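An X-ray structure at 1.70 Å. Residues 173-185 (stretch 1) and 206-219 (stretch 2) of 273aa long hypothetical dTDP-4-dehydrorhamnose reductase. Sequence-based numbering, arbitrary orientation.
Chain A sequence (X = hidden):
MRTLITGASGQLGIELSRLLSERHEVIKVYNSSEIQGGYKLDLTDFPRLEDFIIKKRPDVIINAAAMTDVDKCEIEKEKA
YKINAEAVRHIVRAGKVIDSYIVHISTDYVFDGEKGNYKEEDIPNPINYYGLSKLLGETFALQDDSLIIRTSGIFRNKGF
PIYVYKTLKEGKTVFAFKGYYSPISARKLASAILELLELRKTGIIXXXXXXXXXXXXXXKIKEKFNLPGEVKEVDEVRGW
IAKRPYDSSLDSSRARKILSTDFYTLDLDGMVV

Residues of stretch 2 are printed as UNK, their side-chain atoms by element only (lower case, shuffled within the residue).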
# COMPACT_ATOMS: atom_id res chain seq x y z
N THR A 173 23.05 -9.08 10.88
CA THR A 173 21.97 -10.01 11.17
C THR A 173 20.61 -9.37 10.90
O THR A 173 20.34 -8.22 11.32
CB THR A 173 22.05 -10.53 12.61
OG1 THR A 173 23.30 -11.22 12.77
CG2 THR A 173 20.88 -11.47 12.94
N VAL A 174 19.79 -10.11 10.14
CA VAL A 174 18.39 -9.78 9.93
C VAL A 174 17.55 -10.49 10.97
O VAL A 174 17.63 -11.71 11.13
CB VAL A 174 17.90 -10.22 8.50
CG1 VAL A 174 16.38 -10.20 8.44
CG2 VAL A 174 18.45 -9.31 7.45
N PHE A 175 16.74 -9.72 11.69
CA PHE A 175 15.77 -10.29 12.62
C PHE A 175 14.39 -10.39 11.97
O PHE A 175 13.74 -9.38 11.71
CB PHE A 175 15.77 -9.48 13.92
CG PHE A 175 17.09 -9.52 14.62
CD1 PHE A 175 17.42 -10.62 15.41
CD2 PHE A 175 18.03 -8.54 14.41
CE1 PHE A 175 18.65 -10.70 16.03
CE2 PHE A 175 19.28 -8.60 15.03
CZ PHE A 175 19.59 -9.69 15.83
N ALA A 176 13.97 -11.60 11.65
CA ALA A 176 12.76 -11.79 10.87
C ALA A 176 11.62 -12.15 11.78
O ALA A 176 11.63 -13.18 12.46
CB ALA A 176 12.96 -12.86 9.75
N PHE A 177 10.62 -11.27 11.80
CA PHE A 177 9.41 -11.52 12.54
C PHE A 177 8.81 -12.89 12.20
O PHE A 177 8.64 -13.22 11.03
CB PHE A 177 8.39 -10.40 12.23
CG PHE A 177 7.06 -10.57 12.91
CD1 PHE A 177 6.97 -10.61 14.31
CD2 PHE A 177 5.88 -10.63 12.16
CE1 PHE A 177 5.73 -10.74 14.96
CE2 PHE A 177 4.62 -10.77 12.79
CZ PHE A 177 4.55 -10.81 14.21
N LYS A 178 8.50 -13.66 13.24
CA LYS A 178 7.74 -14.89 13.08
C LYS A 178 6.28 -14.58 12.76
O LYS A 178 5.49 -14.32 13.67
CB LYS A 178 7.83 -15.78 14.33
CG LYS A 178 7.19 -17.18 14.18
CD LYS A 178 7.36 -17.98 15.48
CE LYS A 178 6.46 -19.18 15.58
NZ LYS A 178 6.47 -19.63 17.01
N GLY A 179 5.95 -14.62 11.47
CA GLY A 179 4.59 -14.39 11.01
C GLY A 179 4.57 -14.31 9.50
O GLY A 179 5.64 -14.29 8.86
N TYR A 180 3.37 -14.23 8.94
CA TYR A 180 3.10 -14.43 7.50
C TYR A 180 2.59 -13.09 7.02
O TYR A 180 1.76 -12.47 7.71
CB TYR A 180 2.14 -15.55 7.28
CG TYR A 180 2.71 -16.86 7.81
CD1 TYR A 180 2.59 -17.17 9.15
CD2 TYR A 180 3.36 -17.77 6.96
CE1 TYR A 180 3.11 -18.32 9.66
CE2 TYR A 180 3.90 -18.98 7.46
CZ TYR A 180 3.75 -19.24 8.82
OH TYR A 180 4.24 -20.41 9.38
N TYR A 181 2.90 -12.71 5.80
CA TYR A 181 2.00 -11.95 4.97
C TYR A 181 2.02 -12.22 3.47
O TYR A 181 2.40 -13.32 3.06
CB TYR A 181 2.48 -10.47 5.27
CG TYR A 181 3.89 -10.07 4.73
CD1 TYR A 181 4.96 -11.00 4.67
CD2 TYR A 181 4.15 -8.76 4.34
CE1 TYR A 181 6.21 -10.65 4.18
CE2 TYR A 181 5.41 -8.37 3.86
CZ TYR A 181 6.45 -9.32 3.78
OH TYR A 181 7.67 -8.94 3.26
N SER A 182 1.61 -11.24 2.65
CA SER A 182 1.49 -11.49 1.22
C SER A 182 2.16 -10.38 0.36
O SER A 182 1.48 -9.64 -0.35
CB SER A 182 0.00 -11.67 0.83
OG SER A 182 -0.77 -10.68 1.43
N PRO A 183 3.50 -10.32 0.39
CA PRO A 183 4.20 -9.18 -0.21
C PRO A 183 4.00 -9.13 -1.73
O PRO A 183 4.06 -10.17 -2.41
CB PRO A 183 5.67 -9.46 0.14
CG PRO A 183 5.74 -10.98 0.33
CD PRO A 183 4.43 -11.29 1.02
N ILE A 184 3.76 -7.93 -2.26
CA ILE A 184 3.65 -7.70 -3.69
C ILE A 184 4.60 -6.58 -4.05
O ILE A 184 4.74 -5.60 -3.28
CB ILE A 184 2.16 -7.37 -4.06
CG1 ILE A 184 1.93 -7.26 -5.59
CG2 ILE A 184 1.64 -6.09 -3.24
CD1 ILE A 184 0.44 -7.17 -5.95
N SER A 185 5.28 -6.68 -5.18
CA SER A 185 6.12 -5.56 -5.64
C SER A 185 5.26 -4.39 -6.02
O SER A 185 4.12 -4.55 -6.50
CB SER A 185 7.01 -5.92 -6.83
OG SER A 185 6.21 -6.29 -7.94
N UNK A 206 -9.13 -7.52 -2.80
CA UNK A 206 -7.78 -7.82 -2.31
C UNK A 206 -6.84 -8.07 -3.46
O UNK A 206 -7.11 -8.94 -4.31
n UNK A 206 -8.54 -9.75 0.90
n UNK A 206 -9.36 -7.95 1.73
c UNK A 206 -8.40 -8.78 -0.06
c UNK A 206 -7.76 -9.04 -1.38
c UNK A 206 -8.95 -7.65 0.46
c UNK A 206 -9.14 -9.23 1.97
N UNK A 207 -5.73 -7.34 -3.50
CA UNK A 207 -4.72 -7.57 -4.54
C UNK A 207 -3.35 -7.63 -3.82
O UNK A 207 -2.77 -6.60 -3.50
c UNK A 207 -4.71 -6.48 -5.65
c UNK A 207 -6.09 -6.28 -6.29
c UNK A 207 -3.70 -6.82 -6.72
N UNK A 208 -2.84 -8.84 -3.56
CA UNK A 208 -1.54 -9.02 -2.90
C UNK A 208 -0.86 -10.31 -3.34
O UNK A 208 -1.36 -11.00 -4.25
c UNK A 208 -1.70 -8.98 -1.38
N UNK A 209 0.28 -10.61 -2.73
CA UNK A 209 1.15 -11.70 -3.18
C UNK A 209 0.76 -13.04 -2.58
O UNK A 209 -0.28 -13.19 -2.02
N UNK A 210 1.64 -14.03 -2.73
CA UNK A 210 1.41 -15.34 -2.13
C UNK A 210 1.81 -15.28 -0.65
O UNK A 210 2.75 -14.56 -0.27
o UNK A 210 0.65 -18.43 -3.62
c UNK A 210 1.03 -17.72 -4.58
o UNK A 210 0.65 -17.90 -5.75
c UNK A 210 2.27 -16.39 -2.85
c UNK A 210 1.97 -16.55 -4.32
N UNK A 211 1.08 -16.02 0.19
CA UNK A 211 1.39 -16.09 1.62
C UNK A 211 2.82 -16.63 1.85
O UNK A 211 3.17 -17.68 1.32
c UNK A 211 0.39 -17.00 2.33
c UNK A 211 0.42 -19.37 6.37
n UNK A 211 -0.33 -18.40 5.84
c UNK A 211 -0.45 -18.13 4.41
c UNK A 211 0.69 -17.25 3.84
n UNK A 211 1.11 -20.19 5.60
n UNK A 211 0.43 -19.54 7.70
N UNK A 212 3.62 -15.92 2.64
CA UNK A 212 4.99 -16.33 2.94
C UNK A 212 5.39 -15.80 4.30
O UNK A 212 4.88 -14.77 4.75
c UNK A 212 6.20 -14.30 1.94
c UNK A 212 7.33 -16.58 1.85
c UNK A 212 8.28 -16.21 0.69
c UNK A 212 5.98 -15.84 1.83
N UNK A 213 6.29 -16.52 4.98
CA UNK A 213 6.81 -16.04 6.26
C UNK A 213 7.95 -15.06 6.00
O UNK A 213 8.63 -15.13 4.96
o UNK A 213 8.48 -17.81 6.66
c UNK A 213 7.26 -17.24 7.14
N UNK A 214 8.20 -14.15 6.95
CA UNK A 214 9.34 -13.25 6.77
C UNK A 214 10.65 -14.03 6.70
O UNK A 214 11.56 -13.66 5.96
c UNK A 214 5.04 -9.92 8.36
c UNK A 214 7.13 -11.24 8.14
c UNK A 214 8.52 -11.02 7.73
n UNK A 214 6.36 -9.98 8.19
c UNK A 214 9.41 -12.26 7.93
n UNK A 214 4.32 -11.03 8.48
n UNK A 214 4.45 -8.73 8.41
N UNK A 215 10.73 -15.09 7.50
CA UNK A 215 11.94 -15.91 7.59
C UNK A 215 12.24 -16.54 6.24
O UNK A 215 13.36 -16.43 5.72
c UNK A 215 15.36 -17.83 9.75
c UNK A 215 13.02 -17.78 8.99
c UNK A 215 14.17 -17.12 9.43
c UNK A 215 15.36 -19.20 9.66
c UNK A 215 13.03 -19.16 8.90
c UNK A 215 11.75 -16.99 8.66
c UNK A 215 14.20 -19.89 9.21
N UNK A 216 11.24 -17.18 5.64
CA UNK A 216 11.52 -17.84 4.37
C UNK A 216 11.89 -16.76 3.35
O UNK A 216 12.82 -16.94 2.56
c UNK A 216 10.36 -18.69 3.87
c UNK A 216 10.70 -19.31 2.50
o UNK A 216 9.92 -20.87 0.88
c UNK A 216 9.58 -20.07 1.81
o UNK A 216 8.39 -19.85 2.13
N UNK A 217 11.17 -15.64 3.38
CA UNK A 217 11.43 -14.58 2.39
C UNK A 217 12.86 -14.07 2.49
O UNK A 217 13.54 -13.92 1.48
c UNK A 217 9.44 -11.27 1.81
c UNK A 217 10.42 -13.43 2.55
c UNK A 217 10.58 -12.24 1.60
c UNK A 217 10.60 -12.69 0.14
N UNK A 218 13.31 -13.86 3.73
CA UNK A 218 14.64 -13.33 3.99
C UNK A 218 15.71 -14.32 3.49
O UNK A 218 16.66 -13.92 2.84
c UNK A 218 14.80 -13.06 5.48
N UNK A 219 15.50 -15.61 3.77
CA UNK A 219 16.44 -16.65 3.36
C UNK A 219 16.44 -16.87 1.84
O UNK A 219 17.50 -17.19 1.27
c UNK A 219 16.15 -19.35 6.21
c UNK A 219 16.53 -18.01 5.57
c UNK A 219 18.01 -17.76 5.78
c UNK A 219 16.17 -17.97 4.09
O HOH W 1 8.95 -15.62 9.82
O HOH W 2 4.31 -12.58 -3.63

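Position 206 has one carbon leading to a five-membered ring of three carbons and two nitrogens, out of reach of stretch 1: His206, both ring nitrogens hydrogen-bonded elsewhere in the structure. At 207 one carbon carries two more, a fork at the first atom: Val207, whose CG1 lies 4.2 Å from Ile184 CD1 in a buried apolar contact. Position 208 has a single carbon, 3.4 Å from Ser182 O. It is Ala208, small enough for this close packing.

Position 209 has no side-chain atoms and is Gly209. An ideal CB here would lie 1.9 Å from Pro183 O, a clash, so the bare backbone fits: Gly209 N donates to Ser182 O (2.8 Å), and Gly209 CA approaches Pro183 O at 3.4 Å. Position 210 has three carbons, the third carrying two oxygens; its CA-to-CB bond points away from stretch 1 and the residue is exposed: Glu210, a charged chain suited to solvent. Its backbone N and Pro183 O share a water.

At 211, three carbons, a nitrogen and a carbon bearing two nitrogens form a guanidinium, hence Arg211. Its CB points away, but the extended chain brings the planar end flat onto the Tyr180 ring, with CZ 3.7 Å from the ring centroid, a cation-pi stack. Position 212 has four carbons, forked at the first, with one arm two carbons long: Ile212, a beta-branched residue well suited to a strand. Its CG2 meets Pro183 CD at 3.6 Å.

Position 213 has one carbon and one oxygen, and its CB lies 3.8 Å from Tyr180 CE2: Ser213. Its OG accepts from the backbone N of 216 (3.0 Å), capping the helix. Position 214 has three carbons, a nitrogen and a carbon bearing two more nitrogens, and this flat end lies on the Tyr181 ring: Arg214, buried. Phe177 CD2 lies over the opposite face of its guanidinium, 4.0 Å from Arg214 CZ.

Position 215 has one carbon and a six-carbon ring, with Ala176 CB at the ring's edge: Phe215, partly exposed, a flat apolar group that sets its edge against a small methyl. Position 216, three carbons ending in two oxygens, is Glu216, exposed and free of stretch 1. Position 217 has four carbons forked at the second: Leu217, buried and pointing toward stretch 1, whose CD2 gives an apolar branch to Pro183 CG (4.0 Å) and Tyr181 CE1 (4.1 Å). The lone carbon of 218 sits 4.4 Å from Val174 CG1: Ala218, a small apolar group facing Val174. Position 219, again forked at the second of four carbons, is Leu219, beyond reach.

The contact joins a short antiparallel pairing to a helix start. Tyr181 N donates to Ile212 O (3.0 Å), Ile212 N to Tyr181 O (2.9 Å), and Arg214 N to Gly179 O (3.2 Å). The two arginines add stacking on successive tyrosines, whose side chains occupy different sheet faces.

Stretch 2 (206-219) HVAGERISRFELAL
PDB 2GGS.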